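PDB 5O8P: L-lysine 6-monooxygenase involved in desferrioxamine biosynthesis from Erwinia amylovora CFBP1430, which catalyses the FAD- and NADPH-dependent N-hydroxylation of cadaverine, a step in the biosynthesis of the siderophore desferrioxamine E. Local coordinates for residues F44-G49 with K101-Y106; M50-A55 with S180-N185; F176-E181 with M338-H343. All blocks are in the same frame, centred on the assembly; numbering follows the deposited sequence.

Contact 1: residues F44-G49 with K101-Y106; sequences FDWHTG and KEYNQY. With FAD (flavin-adenine dinucleotide), chain C.
Asn104, on helix 100-113, holds the loop 44-49 through both ends of its side-chain amide. OD1 accepts the backbone N-H of Trp46 at 3.1 Å, in a nearly straight bond. The donor N lies above the carbonyl plane of the amide, 37° out of it. On the other branch, ND2 of Asn104 gives a weak bond to OD1 of Asp45 at 3.3 Å. Carboxylate and amide are nearly coplanar there. CG of Asn104 stands anti to its own backbone N (chi1 -170°), and the amide beyond it bridges two successive residues of the loop.

The aromatic contact runs between Trp46 and Tyr103. It is an offset edge-to-face pair, with centroids 5.0 Å apart and planes at 65°. CD2 and CE2 on the edge of Tyr103 come over CE3 and CZ3 near the rim of the indole. The nearest atoms are Tyr103 CD2 and Trp46 CZ3, 3.5 Å apart. The Phe44 ring comes near the Asn104 amide obliquely, its CE2 3.9 Å from Asn104 OD1.

The third kind of contact is with the cofactor. Trp46 NE1 donates to O4' of the FAD ribityl chain at 2.6 Å, and this oxygen lies near the indole plane. His47 NE2 makes only a weak bond to the same oxygen, and its ring is poorly ordered. The methyl carbon C8M of the flavin lies over one face of the His47 ring.

Helix 100-113 also reaches the second subunit: Lys101 forms a salt bridge with Asp292 of that chain. Within its own chain, Trp46 joins this helix to the FAD pocket. Leu396 packs on Tyr103, and Pro18 of helix 18-27 touches Phe44, Trp46 and Tyr103.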
# COMPACT_ATOMS: atom_id res chain seq x y z
N PHE B 44 31.72 -8.95 15.22
CA PHE B 44 30.34 -8.51 15.32
C PHE B 44 29.48 -9.60 14.72
O PHE B 44 29.75 -10.09 13.62
CB PHE B 44 30.12 -7.21 14.58
CG PHE B 44 28.78 -6.60 14.84
CD1 PHE B 44 28.60 -5.73 15.92
CD2 PHE B 44 27.70 -6.89 14.03
CE1 PHE B 44 27.37 -5.13 16.16
CE2 PHE B 44 26.47 -6.32 14.26
CZ PHE B 44 26.30 -5.42 15.33
N ASP B 45 28.45 -10.01 15.45
CA ASP B 45 27.52 -11.02 14.97
C ASP B 45 26.26 -10.86 15.80
O ASP B 45 26.19 -11.30 16.94
CB ASP B 45 28.12 -12.43 15.08
CG ASP B 45 27.66 -13.38 13.96
OD1 ASP B 45 26.97 -12.94 13.01
OD2 ASP B 45 28.02 -14.58 14.05
N TRP B 46 25.28 -10.20 15.19
CA TRP B 46 24.11 -9.65 15.89
C TRP B 46 22.89 -10.52 15.72
O TRP B 46 22.41 -10.73 14.59
CB TRP B 46 23.82 -8.27 15.33
CG TRP B 46 22.77 -7.47 16.02
CD1 TRP B 46 22.79 -7.03 17.32
CD2 TRP B 46 21.57 -6.96 15.43
NE1 TRP B 46 21.65 -6.29 17.57
CE2 TRP B 46 20.89 -6.23 16.44
CE3 TRP B 46 20.98 -7.09 14.15
CZ2 TRP B 46 19.65 -5.62 16.20
CZ3 TRP B 46 19.75 -6.47 13.92
CH2 TRP B 46 19.10 -5.74 14.94
N HIS B 47 22.42 -11.04 16.86
CA HIS B 47 21.15 -11.77 16.99
C HIS B 47 20.91 -12.74 15.83
O HIS B 47 19.93 -12.61 15.08
CB HIS B 47 19.99 -10.77 17.19
CG HIS B 47 20.07 -10.00 18.48
ND1 HIS B 47 20.53 -10.56 19.65
CD2 HIS B 47 19.78 -8.71 18.76
CE1 HIS B 47 20.50 -9.65 20.61
NE2 HIS B 47 20.05 -8.52 20.10
N THR B 48 21.82 -13.72 15.71
CA THR B 48 21.83 -14.70 14.61
C THR B 48 20.87 -15.88 14.79
O THR B 48 20.58 -16.60 13.83
CB THR B 48 23.24 -15.28 14.35
OG1 THR B 48 23.72 -15.92 15.54
CG2 THR B 48 24.21 -14.18 13.92
N GLY B 49 20.37 -16.07 16.01
CA GLY B 49 19.30 -17.04 16.26
C GLY B 49 17.95 -16.65 15.68
O GLY B 49 17.11 -17.49 15.43
N LYS B 101 19.71 -9.93 7.70
CA LYS B 101 20.93 -10.50 7.16
C LYS B 101 21.81 -9.42 6.54
O LYS B 101 23.02 -9.45 6.71
CB LYS B 101 20.63 -11.62 6.16
CG LYS B 101 21.83 -12.07 5.34
CD LYS B 101 21.71 -13.50 4.85
CE LYS B 101 22.26 -14.45 5.90
NZ LYS B 101 21.97 -15.87 5.56
N GLU B 102 21.21 -8.47 5.83
CA GLU B 102 21.98 -7.41 5.21
C GLU B 102 22.50 -6.42 6.26
O GLU B 102 23.62 -5.94 6.14
CB GLU B 102 21.15 -6.70 4.14
CG GLU B 102 21.96 -5.73 3.29
CD GLU B 102 21.37 -5.50 1.91
OE1 GLU B 102 20.14 -5.37 1.76
OE2 GLU B 102 22.18 -5.45 0.95
N TYR B 103 21.72 -6.13 7.29
CA TYR B 103 22.16 -5.20 8.33
C TYR B 103 23.36 -5.78 9.02
O TYR B 103 24.32 -5.06 9.33
CB TYR B 103 21.06 -4.94 9.35
CG TYR B 103 21.45 -4.02 10.49
CD1 TYR B 103 21.56 -2.65 10.30
CD2 TYR B 103 21.66 -4.51 11.76
CE1 TYR B 103 21.89 -1.80 11.36
CE2 TYR B 103 21.99 -3.67 12.82
CZ TYR B 103 22.10 -2.32 12.61
OH TYR B 103 22.43 -1.51 13.67
N ASN B 104 23.31 -7.09 9.25
CA ASN B 104 24.39 -7.81 9.90
C ASN B 104 25.64 -7.76 9.04
O ASN B 104 26.71 -7.47 9.54
CB ASN B 104 23.99 -9.25 10.20
CG ASN B 104 24.99 -9.97 11.09
OD1 ASN B 104 25.38 -9.46 12.15
ND2 ASN B 104 25.41 -11.17 10.68
N GLN B 105 25.49 -8.03 7.74
CA GLN B 105 26.60 -7.91 6.79
C GLN B 105 27.20 -6.50 6.77
O GLN B 105 28.42 -6.34 6.73
CB GLN B 105 26.14 -8.26 5.38
CG GLN B 105 25.95 -9.73 5.10
CD GLN B 105 25.35 -10.00 3.74
OE1 GLN B 105 25.15 -9.09 2.93
NE2 GLN B 105 25.05 -11.24 3.48
N TYR B 106 26.33 -5.50 6.80
CA TYR B 106 26.73 -4.09 6.85
C TYR B 106 27.50 -3.75 8.14
O TYR B 106 28.57 -3.14 8.08
CB TYR B 106 25.51 -3.17 6.62
CG TYR B 106 25.58 -1.78 7.22
CD1 TYR B 106 26.44 -0.82 6.70
CD2 TYR B 106 24.77 -1.42 8.30
CE1 TYR B 106 26.52 0.46 7.25
CE2 TYR B 106 24.83 -0.14 8.86
CZ TYR B 106 25.71 0.80 8.34
OH TYR B 106 25.79 2.07 8.89
PA FAD C . 24.27 -6.15 21.97
O1A FAD C . 24.17 -7.08 20.78
O2A FAD C . 23.68 -6.59 23.30
O5B FAD C . 25.84 -5.84 22.14
C5B FAD C . 26.55 -6.10 23.35
C4B FAD C . 27.97 -6.63 23.11
O4B FAD C . 28.75 -6.45 24.30
C3B FAD C . 27.99 -8.12 22.80
O3B FAD C . 28.84 -8.34 21.66
C2B FAD C . 28.51 -8.77 24.08
O2B FAD C . 29.26 -9.97 23.87
C1B FAD C . 29.39 -7.68 24.66
N9A FAD C . 29.69 -7.78 26.12
C8A FAD C . 28.84 -7.94 27.15
N7A FAD C . 29.52 -7.98 28.33
C5A FAD C . 30.84 -7.84 28.05
C6A FAD C . 32.12 -7.79 28.81
N6A FAD C . 32.14 -7.91 30.16
N1A FAD C . 33.27 -7.62 28.11
C2A FAD C . 33.28 -7.51 26.76
N3A FAD C . 32.16 -7.55 26.02
C4A FAD C . 30.94 -7.71 26.59
N1 FAD C . 15.84 -2.47 17.42
C2 FAD C . 15.55 -1.69 16.35
O2 FAD C . 15.56 -0.44 16.52
N3 FAD C . 15.28 -2.19 15.13
C4 FAD C . 15.27 -3.52 14.90
O4 FAD C . 15.00 -3.96 13.77
C4X FAD C . 15.57 -4.45 16.02
N5 FAD C . 15.57 -5.79 15.85
C5X FAD C . 15.85 -6.61 16.89
C6 FAD C . 15.84 -7.98 16.66
C7 FAD C . 16.12 -8.89 17.68
C7M FAD C . 16.10 -10.37 17.40
C8 FAD C . 16.43 -8.37 19.04
C8M FAD C . 16.73 -9.33 20.16
C9 FAD C . 16.44 -7.00 19.28
C9A FAD C . 16.16 -6.07 18.26
N10 FAD C . 16.17 -4.65 18.46
C10 FAD C . 15.86 -3.83 17.34
C1' FAD C . 16.47 -3.99 19.77
C2' FAD C . 17.95 -3.58 19.90
O2' FAD C . 18.40 -2.91 18.70
C3' FAD C . 18.90 -4.76 20.21
O3' FAD C . 18.54 -5.37 21.46
C4' FAD C . 20.38 -4.35 20.28
O4' FAD C . 21.20 -5.48 19.97
C5' FAD C . 20.78 -3.81 21.65
O5' FAD C . 21.94 -2.98 21.50
P FAD C . 23.30 -3.35 22.27
O1P FAD C . 24.35 -2.34 21.85
O2P FAD C . 22.88 -3.46 23.71
O3P FAD C . 23.57 -4.76 21.50

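Contact 2: residues M50-A55 with S180-N185; sequences MMLESA and SEYLLN
Leu52 pushes one methyl, CD2, into the notch between Tyr182 and Leu183. This methyl meets CD2 of Leu183 at 3.5 Å, and it also lies in the plane of the Tyr182 ring, at its edge, 3.7 Å from CE2. The side chains of Leu52 and Tyr182 cross at about a right angle. Leu183 answers with its other methyl: CD1 rests against the carbonyl oxygen Met51 O at 3.5 Å. The two methyls of Leu183 thus rest on neighbouring residues of the loop.

The bend of this loop is an inverse gamma turn centred on Met51, followed by a type I beta turn from Leu52 to Ala55. The helix it packs on, 182-190, comes directly after edge strand 177-178 of the five-stranded parallel sheet, which carries Rossmann-like topology. Met50 is bent along its chain, and its SD settles 4.3 Å from Tyr182 CB. CG of Tyr182 is anti to its backbone N (chi1 167°), which carries it in the direction of Leu52. The hydroxyl at the far end of the ring is hydrogen-bonded to Asp210. Met50 also touches Glu206 and Ile207 of helix 202-213, Arg100 and the bound FAD.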
# COMPACT_ATOMS: atom_id res chain seq x y z
N MET B 50 17.74 -15.35 15.49
CA MET B 50 16.52 -14.77 14.93
C MET B 50 16.70 -14.24 13.51
O MET B 50 15.84 -13.51 13.02
CB MET B 50 16.06 -13.61 15.84
CG MET B 50 15.34 -14.03 17.11
SD MET B 50 14.00 -15.18 16.78
CE MET B 50 13.08 -14.34 15.49
N MET B 51 17.79 -14.61 12.85
CA MET B 51 18.11 -14.02 11.56
C MET B 51 17.51 -14.85 10.44
O MET B 51 18.22 -15.54 9.71
CB MET B 51 19.62 -13.86 11.40
CG MET B 51 20.04 -13.09 10.16
SD MET B 51 21.72 -12.52 10.38
CE MET B 51 22.69 -13.91 9.79
N LEU B 52 16.19 -14.77 10.34
CA LEU B 52 15.41 -15.52 9.38
C LEU B 52 15.53 -14.82 8.04
O LEU B 52 15.62 -13.58 7.98
CB LEU B 52 13.93 -15.53 9.80
CG LEU B 52 13.58 -16.06 11.19
CD1 LEU B 52 12.13 -15.74 11.58
CD2 LEU B 52 13.78 -17.55 11.23
N GLU B 53 15.49 -15.59 6.95
CA GLU B 53 15.57 -15.05 5.58
C GLU B 53 14.57 -13.92 5.31
O GLU B 53 14.90 -12.94 4.63
CB GLU B 53 15.37 -16.16 4.55
CG GLU B 53 15.13 -15.66 3.13
CD GLU B 53 15.12 -16.77 2.09
OE1 GLU B 53 16.08 -17.57 2.05
OE2 GLU B 53 14.15 -16.82 1.30
N SER B 54 13.36 -14.07 5.82
CA SER B 54 12.31 -13.09 5.57
C SER B 54 12.35 -11.89 6.52
O SER B 54 11.67 -10.92 6.27
CB SER B 54 10.94 -13.76 5.68
OG SER B 54 10.65 -14.10 7.03
N ALA B 55 13.11 -11.97 7.60
CA ALA B 55 13.08 -10.94 8.66
C ALA B 55 13.73 -9.61 8.26
O ALA B 55 14.87 -9.60 7.79
CB ALA B 55 13.77 -11.48 9.91
N SER B 180 16.27 -16.34 21.03
CA SER B 180 17.67 -16.16 20.64
C SER B 180 18.40 -17.41 20.15
O SER B 180 19.38 -17.30 19.43
CB SER B 180 18.46 -15.58 21.81
OG SER B 180 18.15 -16.28 22.99
N GLU B 181 17.94 -18.60 20.57
CA GLU B 181 18.51 -19.86 20.12
C GLU B 181 17.61 -20.58 19.11
O GLU B 181 17.73 -21.81 18.92
CB GLU B 181 18.71 -20.75 21.34
CG GLU B 181 19.43 -20.11 22.53
CD GLU B 181 19.39 -21.04 23.75
OE1 GLU B 181 20.06 -22.11 23.74
OE2 GLU B 181 18.67 -20.72 24.73
N TYR B 182 16.68 -19.85 18.48
CA TYR B 182 15.64 -20.47 17.66
C TYR B 182 16.19 -21.16 16.42
O TYR B 182 15.93 -22.33 16.20
CB TYR B 182 14.55 -19.46 17.25
CG TYR B 182 13.63 -19.97 16.15
CD1 TYR B 182 12.75 -21.03 16.40
CD2 TYR B 182 13.65 -19.42 14.88
CE1 TYR B 182 11.92 -21.51 15.40
CE2 TYR B 182 12.80 -19.88 13.87
CZ TYR B 182 11.93 -20.93 14.14
OH TYR B 182 11.09 -21.42 13.16
N LEU B 183 16.94 -20.43 15.60
CA LEU B 183 17.42 -21.01 14.35
C LEU B 183 18.23 -22.28 14.54
O LEU B 183 18.11 -23.19 13.72
CB LEU B 183 18.19 -20.00 13.50
CG LEU B 183 17.39 -19.15 12.49
CD1 LEU B 183 18.38 -18.55 11.50
CD2 LEU B 183 16.30 -19.91 11.74
N LEU B 184 19.01 -22.37 15.61
CA LEU B 184 19.79 -23.58 15.92
C LEU B 184 18.91 -24.78 16.27
O LEU B 184 19.26 -25.91 15.94
CB LEU B 184 20.75 -23.36 17.09
CG LEU B 184 21.67 -22.13 17.19
CD1 LEU B 184 22.45 -22.19 18.51
CD2 LEU B 184 22.60 -21.98 15.98
N ASN B 185 17.79 -24.53 16.95
CA ASN B 185 16.89 -25.59 17.40
C ASN B 185 15.64 -25.80 16.52
O ASN B 185 14.77 -26.60 16.87
CB ASN B 185 16.45 -25.29 18.83
CG ASN B 185 17.60 -25.36 19.81
OD1 ASN B 185 17.80 -26.37 20.49
ND2 ASN B 185 18.38 -24.29 19.88

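Contact 3: residues F176-E181 with M338-H343; sequences FVHSSE and MATGYH. With FAD (flavin-adenine dinucleotide), chain C.
The carbonyl oxygen Met338 O is approached by several groups of the segment 176-181. Ser179 N donates to it at 3.2 Å, from well above the carbonyl plane, 54° out of it. The CA-H of His178 points at the same oxygen, which also lies over one face of the His178 ring. The N-H of the same Met338 donates to Val177 O at 2.8 Å. These bonds form the parallel bridge between His178 and Met338, joining edge strand 177-178 to strand 335-338 of the Rossmann-like sheet.

Beyond the bridge, side chains take over. CG of His178 is anti to the backbone N (chi1 -170°), on the way to the loop at Gly341. NE2 donates to Gly341 O at 3.0 Å, close to the ring plane. ND1 receives Ser180 N at 3.2 Å and is also hydrogen-bonded to Ser180 OG at 2.6 Å. The edge of the His178 ring points at the face of Tyr342, an edge-to-face pair with planes at 85°. Tyr342 also packs on the flavin, its CE1 3.3 Å from FAD C8M. A water links Ser179 OG to Gly341 N.

On the apolar side, Met338 curls at chi2 and chi3, and its methyl CE sits over the centre of the Phe176 ring, 3.7 Å from the centroid. This is a CH-pi contact, with SD farther out in a Met-aromatic contact.

His178 acts as donor at NE2 and acceptor at ND1. That pattern fixes which way its ring is turned and is consistent with the proton resting on NE2.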
# COMPACT_ATOMS: atom_id res chain seq x y z
N PHE B 176 13.34 -26.37 26.76
CA PHE B 176 12.78 -25.29 25.96
C PHE B 176 13.88 -24.50 25.25
O PHE B 176 15.04 -24.63 25.57
CB PHE B 176 11.84 -24.39 26.79
CG PHE B 176 12.53 -23.46 27.74
CD1 PHE B 176 13.11 -22.27 27.28
CD2 PHE B 176 12.54 -23.73 29.10
CE1 PHE B 176 13.72 -21.39 28.16
CE2 PHE B 176 13.14 -22.85 29.98
CZ PHE B 176 13.73 -21.68 29.51
N VAL B 177 13.48 -23.69 24.28
CA VAL B 177 14.38 -22.88 23.46
C VAL B 177 13.98 -21.42 23.60
O VAL B 177 12.83 -21.08 23.34
CB VAL B 177 14.21 -23.28 21.98
CG1 VAL B 177 15.00 -22.35 21.06
CG2 VAL B 177 14.60 -24.72 21.75
N HIS B 178 14.92 -20.55 23.98
CA HIS B 178 14.67 -19.11 23.96
C HIS B 178 14.69 -18.63 22.51
O HIS B 178 15.34 -19.26 21.64
CB HIS B 178 15.72 -18.38 24.79
CG HIS B 178 15.42 -16.94 25.03
ND1 HIS B 178 15.82 -15.94 24.18
CD2 HIS B 178 14.75 -16.33 26.04
CE1 HIS B 178 15.41 -14.77 24.64
NE2 HIS B 178 14.76 -14.98 25.78
N SER B 179 14.00 -17.52 22.22
CA SER B 179 13.94 -17.02 20.85
C SER B 179 15.33 -16.87 20.24
O SER B 179 15.57 -17.23 19.09
CB SER B 179 13.20 -15.70 20.80
OG SER B 179 13.87 -14.72 21.57
N SER B 180 16.27 -16.34 21.03
CA SER B 180 17.67 -16.16 20.64
C SER B 180 18.40 -17.41 20.15
O SER B 180 19.38 -17.30 19.43
CB SER B 180 18.46 -15.58 21.81
OG SER B 180 18.15 -16.28 22.99
N GLU B 181 17.94 -18.60 20.57
CA GLU B 181 18.51 -19.86 20.12
C GLU B 181 17.61 -20.58 19.11
O GLU B 181 17.73 -21.81 18.92
CB GLU B 181 18.71 -20.75 21.34
CG GLU B 181 19.43 -20.11 22.53
CD GLU B 181 19.39 -21.04 23.75
OE1 GLU B 181 20.06 -22.11 23.74
OE2 GLU B 181 18.67 -20.72 24.73
N MET B 338 10.39 -20.07 24.11
CA MET B 338 10.23 -19.00 25.09
C MET B 338 10.70 -17.66 24.47
O MET B 338 11.86 -17.29 24.56
CB MET B 338 11.02 -19.37 26.34
CG MET B 338 10.55 -18.67 27.59
SD MET B 338 9.09 -19.46 28.29
CE MET B 338 9.80 -20.96 28.96
N ALA B 339 9.77 -16.96 23.82
CA ALA B 339 10.04 -15.66 23.19
C ALA B 339 9.69 -14.53 24.15
O ALA B 339 8.88 -13.65 23.85
CB ALA B 339 9.26 -15.53 21.89
N THR B 340 10.32 -14.57 25.31
CA THR B 340 10.00 -13.68 26.41
C THR B 340 10.97 -12.48 26.49
O THR B 340 10.98 -11.74 27.48
CB THR B 340 10.01 -14.48 27.72
OG1 THR B 340 11.21 -15.27 27.79
CG2 THR B 340 8.79 -15.40 27.76
N GLY B 341 11.78 -12.30 25.44
CA GLY B 341 12.64 -11.13 25.33
C GLY B 341 13.83 -11.12 26.26
O GLY B 341 14.30 -12.17 26.69
N TYR B 342 14.29 -9.90 26.59
CA TYR B 342 15.56 -9.65 27.25
C TYR B 342 15.38 -8.73 28.46
O TYR B 342 14.44 -7.97 28.53
CB TYR B 342 16.52 -8.98 26.25
CG TYR B 342 16.91 -9.86 25.08
CD1 TYR B 342 16.03 -10.15 24.04
CD2 TYR B 342 18.20 -10.37 24.99
CE1 TYR B 342 16.41 -10.95 22.98
CE2 TYR B 342 18.60 -11.16 23.92
CZ TYR B 342 17.70 -11.45 22.91
OH TYR B 342 18.09 -12.24 21.85
N HIS B 343 16.30 -8.81 29.42
CA HIS B 343 16.32 -7.92 30.59
C HIS B 343 17.74 -7.43 30.80
O HIS B 343 18.68 -8.20 30.59
CB HIS B 343 15.79 -8.69 31.82
CG HIS B 343 15.96 -8.00 33.13
ND1 HIS B 343 15.38 -6.77 33.41
CD2 HIS B 343 16.58 -8.39 34.27
CE1 HIS B 343 15.67 -6.43 34.65
NE2 HIS B 343 16.39 -7.39 35.20
PA FAD C . 24.27 -6.15 21.97
O1A FAD C . 24.17 -7.08 20.78
O2A FAD C . 23.68 -6.59 23.30
O5B FAD C . 25.84 -5.84 22.14
C5B FAD C . 26.55 -6.10 23.35
C4B FAD C . 27.97 -6.63 23.11
O4B FAD C . 28.75 -6.45 24.30
C3B FAD C . 27.99 -8.12 22.80
O3B FAD C . 28.84 -8.34 21.66
C2B FAD C . 28.51 -8.77 24.08
O2B FAD C . 29.26 -9.97 23.87
C1B FAD C . 29.39 -7.68 24.66
N9A FAD C . 29.69 -7.78 26.12
C8A FAD C . 28.84 -7.94 27.15
N7A FAD C . 29.52 -7.98 28.33
C5A FAD C . 30.84 -7.84 28.05
C6A FAD C . 32.12 -7.79 28.81
N6A FAD C . 32.14 -7.91 30.16
N1A FAD C . 33.27 -7.62 28.11
C2A FAD C . 33.28 -7.51 26.76
N3A FAD C . 32.16 -7.55 26.02
C4A FAD C . 30.94 -7.71 26.59
N1 FAD C . 15.84 -2.47 17.42
C2 FAD C . 15.55 -1.69 16.35
O2 FAD C . 15.56 -0.44 16.52
N3 FAD C . 15.28 -2.19 15.13
C4 FAD C . 15.27 -3.52 14.90
O4 FAD C . 15.00 -3.96 13.77
C4X FAD C . 15.57 -4.45 16.02
N5 FAD C . 15.57 -5.79 15.85
C5X FAD C . 15.85 -6.61 16.89
C6 FAD C . 15.84 -7.98 16.66
C7 FAD C . 16.12 -8.89 17.68
C7M FAD C . 16.10 -10.37 17.40
C8 FAD C . 16.43 -8.37 19.04
C8M FAD C . 16.73 -9.33 20.16
C9 FAD C . 16.44 -7.00 19.28
C9A FAD C . 16.16 -6.07 18.26
N10 FAD C . 16.17 -4.65 18.46
C10 FAD C . 15.86 -3.83 17.34
C1' FAD C . 16.47 -3.99 19.77
C2' FAD C . 17.95 -3.58 19.90
O2' FAD C . 18.40 -2.91 18.70
C3' FAD C . 18.90 -4.76 20.21
O3' FAD C . 18.54 -5.37 21.46
C4' FAD C . 20.38 -4.35 20.28
O4' FAD C . 21.20 -5.48 19.97
C5' FAD C . 20.78 -3.81 21.65
O5' FAD C . 21.94 -2.98 21.50
P FAD C . 23.30 -3.35 22.27
O1P FAD C . 24.35 -2.34 21.85
O2P FAD C . 22.88 -3.46 23.71
O3P FAD C . 23.57 -4.76 21.50
O HOH W 1 12.07 -13.03 22.75

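Overall arrangement
Contacts 1 and 2 use successive pieces of one loop, between strands 35-38 and 56-57, and their centres lie about 11 Å apart. Along the chain their segments alternate. They also touch directly: Gly49 O lies 2.9 Å from Leu183 N, probably a hydrogen bond. Contacts 2 and 3 share Ser180 and Glu181, where strand 177-178 runs on into helix 182-190. Their centres are also about 11 Å apart. The centres of contacts 1 and 3 are about 18 Å apart, but the two meet at the flavin, where His47 packs on Tyr342. The three thus tie the FAD-binding loop to the parallel sheet near Ser200 and, on helix 202-213, Ser203, which bind NADP(+), absent from this chain.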